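Local coordinates for protein beta-agarase D (Zobellia galactanivorans, PDB 4ASM) that hydrolyses the beta-1,4 linkages of agarose at random with retention of anomeric configuration, through the family GH16 catalytic domain described here, at residues E72-T77 with E326-Q331; A101-T106 with R115-A120. All coordinates share one frame; numbering follows the deposited sequence. Where two conformers were deposited one is given.

How the contacts relate
From the N terminus the chain first passes residues 72-77, a loop that leads into strand 77-79, then runs through 101-106 and 115-120 and returns much later at 326-331, where strand 320-326 gives way to helix 329-333. Contact 1 closes this long loop of 248 intervening residues; contact 2 closes a hairpin with only eight residues between its segments and is nested inside it. Their centres lie about 7 Å apart and they touch directly: D327 OD2 is 2.6 Å from T118 OG1, and T77 O is 2.7 Å from K103 NZ, both probable hydrogen bonds. Together they tie the surface hairpin to the end of strand 320-326 that carries the probable substrate-binding residue E326.

Contact 1. Residues E72-T77 with E326-Q331. With IMD (imidazole), chain C.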
# COMPACT_ATOMS: atom_id res chain seq x y z
N GLU A 72 -11.14 -7.14 11.18
CA GLU A 72 -11.95 -6.00 10.79
C GLU A 72 -11.17 -4.72 10.56
O GLU A 72 -11.76 -3.69 10.28
CB GLU A 72 -13.15 -5.81 11.73
CG GLU A 72 -14.22 -6.92 11.59
CD GLU A 72 -15.51 -6.58 12.33
OE1 GLU A 72 -15.44 -6.28 13.54
OE2 GLU A 72 -16.60 -6.63 11.70
N GLY A 73 -9.85 -4.80 10.68
CA GLY A 73 -9.00 -3.63 10.40
C GLY A 73 -8.16 -3.16 11.56
O GLY A 73 -8.37 -3.55 12.73
N PRO A 74 -7.17 -2.33 11.26
CA PRO A 74 -6.25 -1.79 12.26
C PRO A 74 -6.89 -0.65 13.03
O PRO A 74 -7.90 -0.07 12.58
CB PRO A 74 -5.09 -1.28 11.39
CG PRO A 74 -5.76 -0.82 10.15
CD PRO A 74 -6.86 -1.82 9.90
N GLY A 75 -6.30 -0.28 14.16
CA GLY A 75 -6.79 0.88 14.89
C GLY A 75 -8.28 0.78 15.18
O GLY A 75 -8.79 -0.30 15.48
N PRO A 76 -8.98 1.92 15.09
CA PRO A 76 -10.42 1.91 15.27
C PRO A 76 -11.17 1.71 13.93
O PRO A 76 -12.34 2.09 13.81
CB PRO A 76 -10.67 3.29 15.87
CG PRO A 76 -9.71 4.16 15.08
CD PRO A 76 -8.47 3.30 14.92
N THR A 77 -10.50 1.11 12.93
CA THR A 77 -11.17 0.78 11.66
C THR A 77 -12.12 -0.40 11.84
O THR A 77 -11.79 -1.38 12.50
CB THR A 77 -10.15 0.37 10.61
OG1 THR A 77 -9.17 1.40 10.48
CG2 THR A 77 -10.81 0.11 9.22
N GLU A 326 -8.08 2.84 5.58
CA GLU A 326 -7.78 2.48 6.97
C GLU A 326 -7.60 3.68 7.86
O GLU A 326 -6.99 4.67 7.46
CB GLU A 326 -6.50 1.64 7.06
CG GLU A 326 -6.64 0.27 6.42
CD GLU A 326 -5.33 -0.51 6.42
OE1 GLU A 326 -4.34 -0.07 7.06
OE2 GLU A 326 -5.31 -1.60 5.80
N ASP A 327 -8.12 3.55 9.08
CA ASP A 327 -7.80 4.43 10.20
C ASP A 327 -6.80 3.66 11.07
O ASP A 327 -7.17 2.84 11.90
CB ASP A 327 -9.10 4.73 10.97
CG ASP A 327 -8.97 5.90 11.92
OD1 ASP A 327 -7.83 6.28 12.26
OD2 ASP A 327 -10.01 6.44 12.36
N GLN A 328 -5.51 3.91 10.85
CA GLN A 328 -4.46 3.11 11.52
C GLN A 328 -4.24 3.55 12.96
O GLN A 328 -4.48 4.70 13.32
CB GLN A 328 -3.17 3.14 10.69
CG GLN A 328 -3.42 2.55 9.30
CD GLN A 328 -2.22 2.58 8.37
OE1 GLN A 328 -2.22 1.96 7.29
NE2 GLN A 328 -1.21 3.32 8.76
N SER A 329 -3.75 2.62 13.79
CA SER A 329 -3.59 2.90 15.21
C SER A 329 -2.77 4.14 15.50
O SER A 329 -3.16 4.94 16.33
CB SER A 329 -2.98 1.70 15.93
OG SER A 329 -3.78 0.55 15.75
N TRP A 330 -1.63 4.28 14.83
CA TRP A 330 -0.73 5.42 15.12
C TRP A 330 -1.39 6.77 14.79
O TRP A 330 -1.26 7.74 15.56
CB TRP A 330 0.64 5.25 14.40
CG TRP A 330 0.58 5.41 12.89
CD1 TRP A 330 -0.05 4.60 12.00
CD2 TRP A 330 1.15 6.48 12.13
NE1 TRP A 330 0.11 5.08 10.71
CE2 TRP A 330 0.84 6.24 10.77
CE3 TRP A 330 1.89 7.62 12.47
CZ2 TRP A 330 1.25 7.10 9.75
CZ3 TRP A 330 2.30 8.47 11.45
CH2 TRP A 330 1.97 8.21 10.11
N GLN A 331 -2.11 6.82 13.67
CA GLN A 331 -2.82 8.03 13.31
C GLN A 331 -3.93 8.32 14.31
O GLN A 331 -4.09 9.46 14.76
CB GLN A 331 -3.40 7.89 11.89
CG GLN A 331 -2.38 7.96 10.74
CD GLN A 331 -1.89 9.39 10.47
OE1 GLN A 331 -2.30 10.04 9.49
NE2 GLN A 331 -1.02 9.85 11.32
N1 IMD C . -0.73 -2.27 4.39
C2 IMD C . -1.95 -2.56 4.85
N3 IMD C . -2.65 -1.41 4.98
C4 IMD C . -1.87 -0.38 4.59
C5 IMD C . -0.65 -0.93 4.21
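P74 lays its ring across the side chain of E326 at about a right angle, CG coming to 3.5 Å from E326 OE1. Next to this pair, the backbone N of D327 donates to T77 OG1 at 2.8 Å, with 142° at the hydrogen. T77 OG1 stands anti to its own carbonyl carbon (chi1 -55°), on the side where it meets D327. P76 crosses D327 in turn, its CG 3.6 Å from D327 OD2, a carboxylate oxygen also hydrogen-bonded to T118.

The type II' turn P74-T77, closed by T77 N to P74 O at 2.9 Å, presents both prolines. G75, at its second position, has positive phi, and its CA approaches D327 O at 3.6 Å in a CH...O contact; a CB there would clash with that oxygen.

E326, which probably binds substrate, reaches the imidazole with its carboxylate, where OE2 accepts a nearly straight bond from imidazole N3 (2.8 Å, 167°) and another from N324. An alanine at E326 would probably leave N324 and the imidazole without this acceptor and open a gap beside the P74 ring. The imidazole, probably from the crystallisation liquor, is also hydrogen-bonded to E160, the probable nucleophile, so it bridges two carboxylates that both probably bind substrate.

Contact 2. Residues A101-T106 with R115-A120; sequences ATKSFT and RPETRA
K103 and R115 form a hydrogen-bonded pair in an antiparallel beta hairpin of strands 102-106 and 112-125. K103 N donates to R115 O at 2.9 Å, with 166° at the hydrogen. In the return bond R115 N reaches K103 O at 3.1 Å. One step on, T102 faces P116, whose ring nitrogen has no hydrogen to give, in a non-hydrogen-bonded pair. A further backbone bond runs from E117 N to A101 O, 3.0 Å long and almost straight at the hydrogen (173°). All three of these backbone N-H groups thus find a carbonyl oxygen on the facing segment.

The basic ends of K103 and R115 donate beyond the hairpin. K103 NZ bonds T77 O, in the loop that leads into strand 77-79. R115 bends at chi2 (-69°), which sets CD; further out, NE and NH2 donate to the carbonyl oxygens of A332 and E333. These two bonds fix the guanidinium at the last residues of helix 329-333 and join the hairpin to it.

The aliphatic part of R115 packs against the edge of the F105 ring, which also meets P76: R115 CG lies in the ring's plane, 3.8 Å from F105 CE1.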
# COMPACT_ATOMS: atom_id res chain seq x y z
N ALA A 101 -20.35 5.47 18.12
CA ALA A 101 -19.66 4.20 17.92
C ALA A 101 -18.17 4.43 18.15
O ALA A 101 -17.58 5.37 17.60
CB ALA A 101 -19.92 3.64 16.51
N THR A 102 -17.59 3.58 18.97
CA THR A 102 -16.17 3.64 19.29
C THR A 102 -15.51 2.26 19.11
O THR A 102 -16.20 1.22 19.05
CB THR A 102 -15.92 4.12 20.75
OG1 THR A 102 -16.50 3.17 21.65
CG2 THR A 102 -16.55 5.47 20.99
N LYS A 103 -14.18 2.25 19.03
CA LYS A 103 -13.45 0.99 18.93
C LYS A 103 -12.16 1.08 19.70
O LYS A 103 -11.47 2.10 19.65
CB LYS A 103 -13.17 0.59 17.46
CG LYS A 103 -12.32 -0.69 17.31
CD LYS A 103 -12.41 -1.26 15.91
CE LYS A 103 -11.59 -2.55 15.76
NZ LYS A 103 -11.90 -3.19 14.46
N SER A 104 -11.84 -0.02 20.39
CA SER A 104 -10.64 -0.16 21.19
C SER A 104 -9.55 -0.88 20.39
O SER A 104 -9.82 -1.79 19.58
CB SER A 104 -10.96 -0.94 22.47
OG SER A 104 -9.79 -1.31 23.15
N PHE A 105 -8.31 -0.47 20.61
CA PHE A 105 -7.15 -1.08 20.01
C PHE A 105 -5.95 -0.84 20.93
O PHE A 105 -6.00 0.03 21.81
CB PHE A 105 -6.86 -0.51 18.61
CG PHE A 105 -6.68 1.00 18.59
CD1 PHE A 105 -7.77 1.86 18.54
CD2 PHE A 105 -5.40 1.55 18.61
CE1 PHE A 105 -7.58 3.25 18.54
CE2 PHE A 105 -5.22 2.94 18.60
CZ PHE A 105 -6.30 3.78 18.56
N THR A 106 -4.89 -1.60 20.71
CA THR A 106 -3.69 -1.49 21.53
C THR A 106 -2.88 -0.27 21.09
O THR A 106 -2.46 -0.17 19.92
CB THR A 106 -2.87 -2.77 21.46
OG1 THR A 106 -3.71 -3.84 21.93
CG2 THR A 106 -1.65 -2.66 22.37
N ARG A 115 -11.05 5.11 20.38
CA ARG A 115 -11.28 6.27 19.53
C ARG A 115 -12.59 6.05 18.80
O ARG A 115 -13.09 4.93 18.79
CB ARG A 115 -10.13 6.44 18.52
CG ARG A 115 -8.76 6.77 19.11
CD ARG A 115 -8.74 8.16 19.70
NE ARG A 115 -7.41 8.50 20.21
CZ ARG A 115 -6.95 8.27 21.45
NH1 ARG A 115 -7.69 7.66 22.37
NH2 ARG A 115 -5.71 8.65 21.75
N PRO A 116 -13.16 7.11 18.19
CA PRO A 116 -14.32 6.90 17.33
C PRO A 116 -14.05 5.85 16.26
O PRO A 116 -12.98 5.83 15.64
CB PRO A 116 -14.52 8.27 16.66
CG PRO A 116 -13.98 9.25 17.67
CD PRO A 116 -12.78 8.54 18.25
N GLU A 117 -15.02 4.97 16.05
CA GLU A 117 -14.87 3.92 15.05
C GLU A 117 -15.03 4.47 13.64
O GLU A 117 -15.94 5.23 13.36
CB GLU A 117 -15.88 2.79 15.27
CG GLU A 117 -15.76 1.68 14.23
CD GLU A 117 -16.53 0.44 14.59
OE1 GLU A 117 -16.20 -0.20 15.61
OE2 GLU A 117 -17.46 0.11 13.84
N THR A 118 -14.14 4.07 12.76
CA THR A 118 -14.21 4.49 11.36
C THR A 118 -14.59 3.31 10.50
O THR A 118 -13.82 2.35 10.35
CB THR A 118 -12.88 5.07 10.88
OG1 THR A 118 -12.55 6.20 11.71
CG2 THR A 118 -13.01 5.54 9.43
N ARG A 119 -15.79 3.38 9.93
CA ARG A 119 -16.26 2.35 9.03
C ARG A 119 -15.61 2.61 7.68
O ARG A 119 -15.52 3.75 7.25
CB ARG A 119 -17.78 2.41 8.91
CG ARG A 119 -18.50 2.38 10.27
CD ARG A 119 -20.02 2.18 10.12
NE ARG A 119 -20.63 3.13 9.20
CZ ARG A 119 -21.91 3.09 8.81
NH1 ARG A 119 -22.72 2.14 9.30
NH2 ARG A 119 -22.36 3.99 7.95
N ALA A 120 -15.18 1.55 6.99
CA ALA A 120 -14.44 1.73 5.73
C ALA A 120 -14.54 0.51 4.83
O ALA A 120 -14.65 -0.60 5.31
CB ALA A 120 -12.97 2.02 6.03